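Local coordinates for protein nicotinate phosphoribosyltransferase (Porphyromonas gingivalis, PDB 2IM5) that probably joins nicotinate to the ribose phosphate of phosphoribosyl diphosphate, using ATP, to make nicotinate ribonucleotide for NAD(+) biosynthesis, at residues Arg170-Lys184 and Thr194-Arg206. Residues are numbered along the deposited sequence; the frame is centred on the assembly and turned at random.
Sequences RFSLEVEDRVTDILK and TSNVHLAHKHGLR
L199 is a knob set among L173, E176, D177 and T180, where helix 197-203 packs on helix 173-186. They are successive helices of the beta-alpha repeats of the TIM-barrel-like domain, with strand 191-194 between them. The axes of 173-184 and 197-203 cross at -47°, 10.6 Å apart at closest approach. The two methyls of L199 split over the opposing helix. CD1 lies against the stem of E176, 3.3 Å from CG, while CD2 faces D177 and L173.

Beside this knob, D177 divides its carboxylate between two partners. Its CG is anti to the backbone N (chi1 -169°), which swings the oxygens toward K202 and H203. OD2 offers its syn lone pair to K202 NZ in a salt bridge. OD1 accepts from H203 NE2 at 2.7 Å. That donor sits above the carboxylate plane, though OD1 lies in the plane of the ring; the two planes are 77° apart. K202 CG lies over the centre of one imidazole face and D181 CA toward the rim of the other. D177 probably favours a proton on NE2.

Toward the sheet, the buried E176 reaches out with an extended chain. R170 NH1 meets its OE1 at 2.7 Å, nearly along the C-O bond, with OE1 in the guanidinium plane. N196 ND2 adds a weak bond to OE1, but its stronger partner is D9, which also pairs with R170. N196 OD1 caps helix 197-203 by accepting from L199 N. Two waters link E176 OE2 to T194 OG1, and one of them also donates to T180 OG1.

At the far end, T180 CG2 presses on L205 CD1 at 3.5 Å, a tight carbon contact. K184 stretches fully past L205 CD2. Its NZ binds H203 O at 2.7 Å, from above the carbonyl plane, in the turn closed by the Schellman motif at G204.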
loop_
_atom_site.group_PDB
_atom_site.type_symbol
_atom_site.label_atom_id
_atom_site.label_comp_id
_atom_site.label_asym_id
_atom_site.label_seq_id
_atom_site.Cartn_x
_atom_site.Cartn_y
_atom_site.Cartn_z
ATOM N N ARG A 170 -11.244 -4.594 -0.245
ATOM C CA ARG A 170 -12.527 -4.312 -0.875
ATOM C C ARG A 170 -13.473 -5.508 -0.707
ATOM O O ARG A 170 -13.022 -6.647 -0.565
ATOM C CB ARG A 170 -12.321 -4.029 -2.360
ATOM C CG ARG A 170 -11.837 -5.231 -3.165
ATOM C CD ARG A 170 -11.457 -4.825 -4.585
ATOM N NE ARG A 170 -11.027 -5.959 -5.401
ATOM C CZ ARG A 170 -10.415 -5.837 -6.575
ATOM N NH1 ARG A 170 -10.164 -4.628 -7.070
ATOM N NH2 ARG A 170 -10.045 -6.917 -7.249
ATOM N N PHE A 171 -14.779 -5.247 -0.717
ATOM C CA PHE A 171 -15.760 -6.318 -0.596
ATOM C C PHE A 171 -15.640 -7.179 -1.850
ATOM O O PHE A 171 -15.685 -8.404 -1.787
ATOM C CB PHE A 171 -17.180 -5.746 -0.497
ATOM C CG PHE A 171 -18.245 -6.796 -0.294
ATOM C CD1 PHE A 171 -18.563 -7.252 0.984
ATOM C CD2 PHE A 171 -18.917 -7.339 -1.382
ATOM C CE1 PHE A 171 -19.539 -8.236 1.170
ATOM C CE2 PHE A 171 -19.891 -8.324 -1.208
ATOM C CZ PHE A 171 -20.202 -8.770 0.070
ATOM N N SER A 172 -15.486 -6.520 -2.992
ATOM C CA SER A 172 -15.340 -7.195 -4.280
ATOM C C SER A 172 -14.882 -6.177 -5.322
ATOM O O SER A 172 -14.946 -4.967 -5.090
ATOM C CB SER A 172 -16.674 -7.789 -4.735
ATOM O OG SER A 172 -17.631 -6.765 -4.942
ATOM N N LEU A 173 -14.437 -6.676 -6.472
ATOM C CA LEU A 173 -13.990 -5.812 -7.562
ATOM C C LEU A 173 -15.188 -4.963 -7.989
ATOM O O LEU A 173 -15.076 -3.757 -8.231
ATOM C CB LEU A 173 -13.534 -6.664 -8.754
ATOM C CG LEU A 173 -12.586 -6.096 -9.828
ATOM C CD1 LEU A 173 -12.948 -6.722 -11.173
ATOM C CD2 LEU A 173 -12.676 -4.588 -9.927
ATOM N N GLU A 174 -16.338 -5.617 -8.077
ATOM C CA GLU A 174 -17.578 -4.972 -8.484
ATOM C C GLU A 174 -17.926 -3.802 -7.572
ATOM O O GLU A 174 -18.323 -2.740 -8.041
ATOM C CB GLU A 174 -18.703 -6.005 -8.491
ATOM C CG GLU A 174 -20.051 -5.468 -8.903
ATOM C CD GLU A 174 -21.054 -6.580 -9.101
ATOM O OE1 GLU A 174 -21.182 -7.437 -8.196
ATOM O OE2 GLU A 174 -21.708 -6.598 -10.162
ATOM N N VAL A 175 -17.775 -3.991 -6.265
ATOM C CA VAL A 175 -18.059 -2.907 -5.333
ATOM C C VAL A 175 -17.051 -1.754 -5.494
ATOM O O VAL A 175 -17.453 -0.587 -5.552
ATOM C CB VAL A 175 -18.046 -3.406 -3.876
ATOM C CG1 VAL A 175 -18.057 -2.227 -2.919
ATOM C CG2 VAL A 175 -19.256 -4.306 -3.628
ATOM N N GLU A 176 -15.755 -2.065 -5.573
ATOM C CA GLU A 176 -14.758 -1.005 -5.733
ATOM C C GLU A 176 -14.980 -0.271 -7.053
ATOM O O GLU A 176 -14.844 0.947 -7.123
ATOM C CB GLU A 176 -13.317 -1.550 -5.696
ATOM C CG GLU A 176 -12.275 -0.458 -5.997
ATOM C CD GLU A 176 -10.800 -0.910 -5.902
ATOM O OE1 GLU A 176 -10.496 -2.120 -6.059
ATOM O OE2 GLU A 176 -9.938 -0.024 -5.693
ATOM N N ASP A 177 -15.333 -1.022 -8.090
ATOM C CA ASP A 177 -15.574 -0.450 -9.410
ATOM C C ASP A 177 -16.710 0.569 -9.370
ATOM O O ASP A 177 -16.561 1.699 -9.829
ATOM C CB ASP A 177 -15.923 -1.562 -10.403
ATOM C CG ASP A 177 -15.932 -1.083 -11.844
ATOM O OD1 ASP A 177 -16.164 0.119 -12.085
ATOM O OD2 ASP A 177 -15.722 -1.914 -12.749
ATOM N N ARG A 178 -17.851 0.161 -8.825
ATOM C CA ARG A 178 -19.010 1.048 -8.742
ATOM C C ARG A 178 -18.760 2.237 -7.818
ATOM O O ARG A 178 -19.151 3.358 -8.130
ATOM C CB ARG A 178 -20.244 0.265 -8.275
ATOM C CG ARG A 178 -21.519 1.100 -8.186
ATOM C CD ARG A 178 -21.757 1.894 -9.469
ATOM N NE ARG A 178 -22.896 2.801 -9.346
ATOM C CZ ARG A 178 -23.175 3.776 -10.209
ATOM N NH1 ARG A 178 -22.395 3.979 -11.265
ATOM N NH2 ARG A 178 -24.236 4.548 -10.015
ATOM N N VAL A 179 -18.113 1.992 -6.685
ATOM C CA VAL A 179 -17.811 3.057 -5.733
ATOM C C VAL A 179 -16.924 4.117 -6.385
ATOM O O VAL A 179 -17.126 5.318 -6.179
ATOM C CB VAL A 179 -17.101 2.501 -4.469
ATOM C CG1 VAL A 179 -16.490 3.644 -3.655
ATOM C CG2 VAL A 179 -18.106 1.736 -3.604
ATOM N N THR A 180 -15.946 3.665 -7.167
ATOM C CA THR A 180 -15.043 4.573 -7.863
ATOM C C THR A 180 -15.835 5.401 -8.868
ATOM O O THR A 180 -15.617 6.601 -9.009
ATOM C CB THR A 180 -13.948 3.792 -8.620
ATOM O OG1 THR A 180 -13.176 3.043 -7.677
ATOM C CG2 THR A 180 -13.036 4.745 -9.386
ATOM N N ASP A 181 -16.757 4.744 -9.564
ATOM C CA ASP A 181 -17.591 5.413 -10.558
ATOM C C ASP A 181 -18.437 6.508 -9.910
ATOM O O ASP A 181 -18.535 7.621 -10.429
ATOM C CB ASP A 181 -18.514 4.405 -11.235
ATOM C CG ASP A 181 -19.078 4.923 -12.539
ATOM O OD1 ASP A 181 -19.313 6.147 -12.642
ATOM O OD2 ASP A 181 -19.293 4.104 -13.459
ATOM N N ILE A 182 -19.039 6.188 -8.773
ATOM C CA ILE A 182 -19.873 7.143 -8.058
ATOM C C ILE A 182 -19.065 8.323 -7.530
ATOM O O ILE A 182 -19.471 9.481 -7.662
ATOM C CB ILE A 182 -20.593 6.462 -6.877
ATOM C CG1 ILE A 182 -21.523 5.366 -7.406
ATOM C CG2 ILE A 182 -21.372 7.493 -6.075
ATOM C CD1 ILE A 182 -22.130 4.497 -6.323
ATOM N N LEU A 183 -17.920 8.034 -6.922
ATOM C CA LEU A 183 -17.084 9.101 -6.378
ATOM C C LEU A 183 -16.630 10.049 -7.483
ATOM O O LEU A 183 -16.626 11.262 -7.304
ATOM C CB LEU A 183 -15.875 8.509 -5.646
ATOM C CG LEU A 183 -16.223 7.887 -4.293
ATOM C CD1 LEU A 183 -15.015 7.176 -3.690
ATOM C CD2 LEU A 183 -16.705 8.991 -3.358
ATOM N N LYS A 184 -16.260 9.487 -8.625
ATOM C CA LYS A 184 -15.819 10.298 -9.750
ATOM C C LYS A 184 -16.937 11.253 -10.150
ATOM O O LYS A 184 -16.695 12.397 -10.519
ATOM C CB LYS A 184 -15.470 9.409 -10.944
ATOM C CG LYS A 184 -14.997 10.194 -12.152
ATOM C CD LYS A 184 -14.959 9.354 -13.410
ATOM C CE LYS A 184 -14.528 10.198 -14.606
ATOM N NZ LYS A 184 -14.468 9.410 -15.861
ATOM N N THR A 194 -6.949 7.185 -7.872
ATOM C CA THR A 194 -7.054 5.897 -7.200
ATOM C C THR A 194 -5.753 5.110 -7.293
ATOM O O THR A 194 -4.965 5.280 -8.229
ATOM C CB THR A 194 -8.174 5.036 -7.807
ATOM O OG1 THR A 194 -8.216 3.764 -7.141
ATOM C CG2 THR A 194 -7.919 4.814 -9.286
ATOM N N SER A 195 -5.544 4.247 -6.309
ATOM C CA SER A 195 -4.357 3.426 -6.259
ATOM C C SER A 195 -4.503 2.242 -7.209
ATOM O O SER A 195 -3.505 1.702 -7.696
ATOM C CB SER A 195 -4.132 2.943 -4.826
ATOM O OG SER A 195 -2.949 2.180 -4.735
ATOM N N ASN A 196 -5.750 1.849 -7.472
ATOM C CA ASN A 196 -6.039 0.730 -8.368
ATOM C C ASN A 196 -5.787 1.160 -9.811
ATOM O O ASN A 196 -6.589 1.894 -10.402
ATOM C CB ASN A 196 -7.494 0.291 -8.205
ATOM C CG ASN A 196 -7.794 -0.996 -8.933
ATOM O OD1 ASN A 196 -7.477 -1.146 -10.117
ATOM N ND2 ASN A 196 -8.414 -1.940 -8.232
ATOM N N VAL A 197 -4.680 0.698 -10.383
ATOM C CA VAL A 197 -4.309 1.080 -11.749
ATOM C C VAL A 197 -5.358 0.709 -12.794
ATOM O O VAL A 197 -5.627 1.488 -13.715
ATOM C CB VAL A 197 -2.945 0.470 -12.135
ATOM C CG1 VAL A 197 -2.488 1.007 -13.491
ATOM C CG2 VAL A 197 -1.920 0.796 -11.053
ATOM N N HIS A 198 -5.950 -0.474 -12.646
ATOM C CA HIS A 198 -6.986 -0.939 -13.559
ATOM C C HIS A 198 -8.212 -0.016 -13.574
ATOM O O HIS A 198 -8.710 0.363 -14.644
ATOM C CB HIS A 198 -7.435 -2.351 -13.181
ATOM C CG HIS A 198 -8.746 -2.746 -13.784
ATOM N ND1 HIS A 198 -8.964 -2.777 -15.147
ATOM C CD2 HIS A 198 -9.914 -3.120 -13.208
ATOM C CE1 HIS A 198 -10.207 -3.157 -15.383
ATOM N NE2 HIS A 198 -10.805 -3.371 -14.223
ATOM N N LEU A 199 -8.703 0.337 -12.391
ATOM C CA LEU A 199 -9.866 1.200 -12.308
ATOM C C LEU A 199 -9.551 2.643 -12.705
ATOM O O LEU A 199 -10.441 3.387 -13.112
ATOM C CB LEU A 199 -10.466 1.131 -10.902
ATOM C CG LEU A 199 -11.066 -0.250 -10.589
ATOM C CD1 LEU A 199 -11.674 -0.260 -9.195
ATOM C CD2 LEU A 199 -12.130 -0.600 -11.644
ATOM N N ALA A 200 -8.287 3.041 -12.590
ATOM C CA ALA A 200 -7.893 4.389 -12.978
ATOM C C ALA A 200 -7.962 4.421 -14.503
ATOM O O ALA A 200 -8.375 5.410 -15.107
ATOM C CB ALA A 200 -6.478 4.685 -12.509
ATOM N N HIS A 201 -7.555 3.316 -15.113
ATOM C CA HIS A 201 -7.574 3.180 -16.559
ATOM C C HIS A 201 -9.024 3.190 -17.033
ATOM O O HIS A 201 -9.404 3.970 -17.908
ATOM C CB HIS A 201 -6.912 1.862 -16.967
ATOM C CG HIS A 201 -6.989 1.571 -18.435
ATOM N ND1 HIS A 201 -6.877 0.295 -18.944
ATOM C CD2 HIS A 201 -7.144 2.389 -19.503
ATOM C CE1 HIS A 201 -6.961 0.339 -20.262
ATOM N NE2 HIS A 201 -7.123 1.598 -20.627
ATOM N N LYS A 202 -9.828 2.319 -16.434
ATOM C CA LYS A 202 -11.237 2.191 -16.784
ATOM C C LYS A 202 -12.067 3.468 -16.616
ATOM O O LYS A 202 -12.879 3.801 -17.483
ATOM C CB LYS A 202 -11.874 1.071 -15.961
ATOM C CG LYS A 202 -13.364 0.929 -16.179
ATOM C CD LYS A 202 -13.916 -0.336 -15.539
ATOM C CE LYS A 202 -15.429 -0.412 -15.746
ATOM N NZ LYS A 202 -15.993 -1.685 -15.246
ATOM N N HIS A 203 -11.864 4.175 -15.511
ATOM C CA HIS A 203 -12.630 5.381 -15.238
ATOM C C HIS A 203 -11.940 6.698 -15.576
ATOM O O HIS A 203 -12.446 7.768 -15.236
ATOM C CB HIS A 203 -13.062 5.386 -13.773
ATOM C CG HIS A 203 -13.975 4.256 -13.417
ATOM N ND1 HIS A 203 -15.246 4.133 -13.936
ATOM C CD2 HIS A 203 -13.790 3.178 -12.618
ATOM C CE1 HIS A 203 -15.805 3.029 -13.472
ATOM N NE2 HIS A 203 -14.942 2.430 -12.670
ATOM N N GLY A 204 -10.794 6.618 -16.243
ATOM C CA GLY A 204 -10.075 7.817 -16.641
ATOM C C GLY A 204 -9.641 8.700 -15.489
ATOM O O GLY A 204 -9.796 9.918 -15.536
ATOM N N LEU A 205 -9.096 8.087 -14.447
ATOM C CA LEU A 205 -8.634 8.824 -13.283
ATOM C C LEU A 205 -7.115 8.736 -13.190
ATOM O O LEU A 205 -6.496 7.894 -13.834
ATOM C CB LEU A 205 -9.244 8.223 -12.012
ATOM C CG LEU A 205 -10.771 8.222 -11.882
ATOM C CD1 LEU A 205 -11.164 7.409 -10.649
ATOM C CD2 LEU A 205 -11.292 9.659 -11.772
ATOM N N ARG A 206 -6.521 9.614 -12.389
ATOM C CA ARG A 206 -5.083 9.597 -12.170
ATOM C C ARG A 206 -4.789 8.435 -11.218
ATOM O O ARG A 206 -5.645 8.062 -10.410
ATOM C CB ARG A 206 -4.618 10.886 -11.485
ATOM C CG ARG A 206 -4.618 12.138 -12.344
ATOM C CD ARG A 206 -3.995 13.303 -11.574
ATOM N NE ARG A 206 -4.866 13.783 -10.503
ATOM C CZ ARG A 206 -5.821 14.695 -10.665
ATOM N NH1 ARG A 206 -6.031 15.241 -11.854
ATOM N NH2 ARG A 206 -6.583 15.053 -9.642
HETATM O O HOH W 1 -10.418 2.432 -7.267
HETATM O O HOH W 2 -8.246 1.585 -4.802
#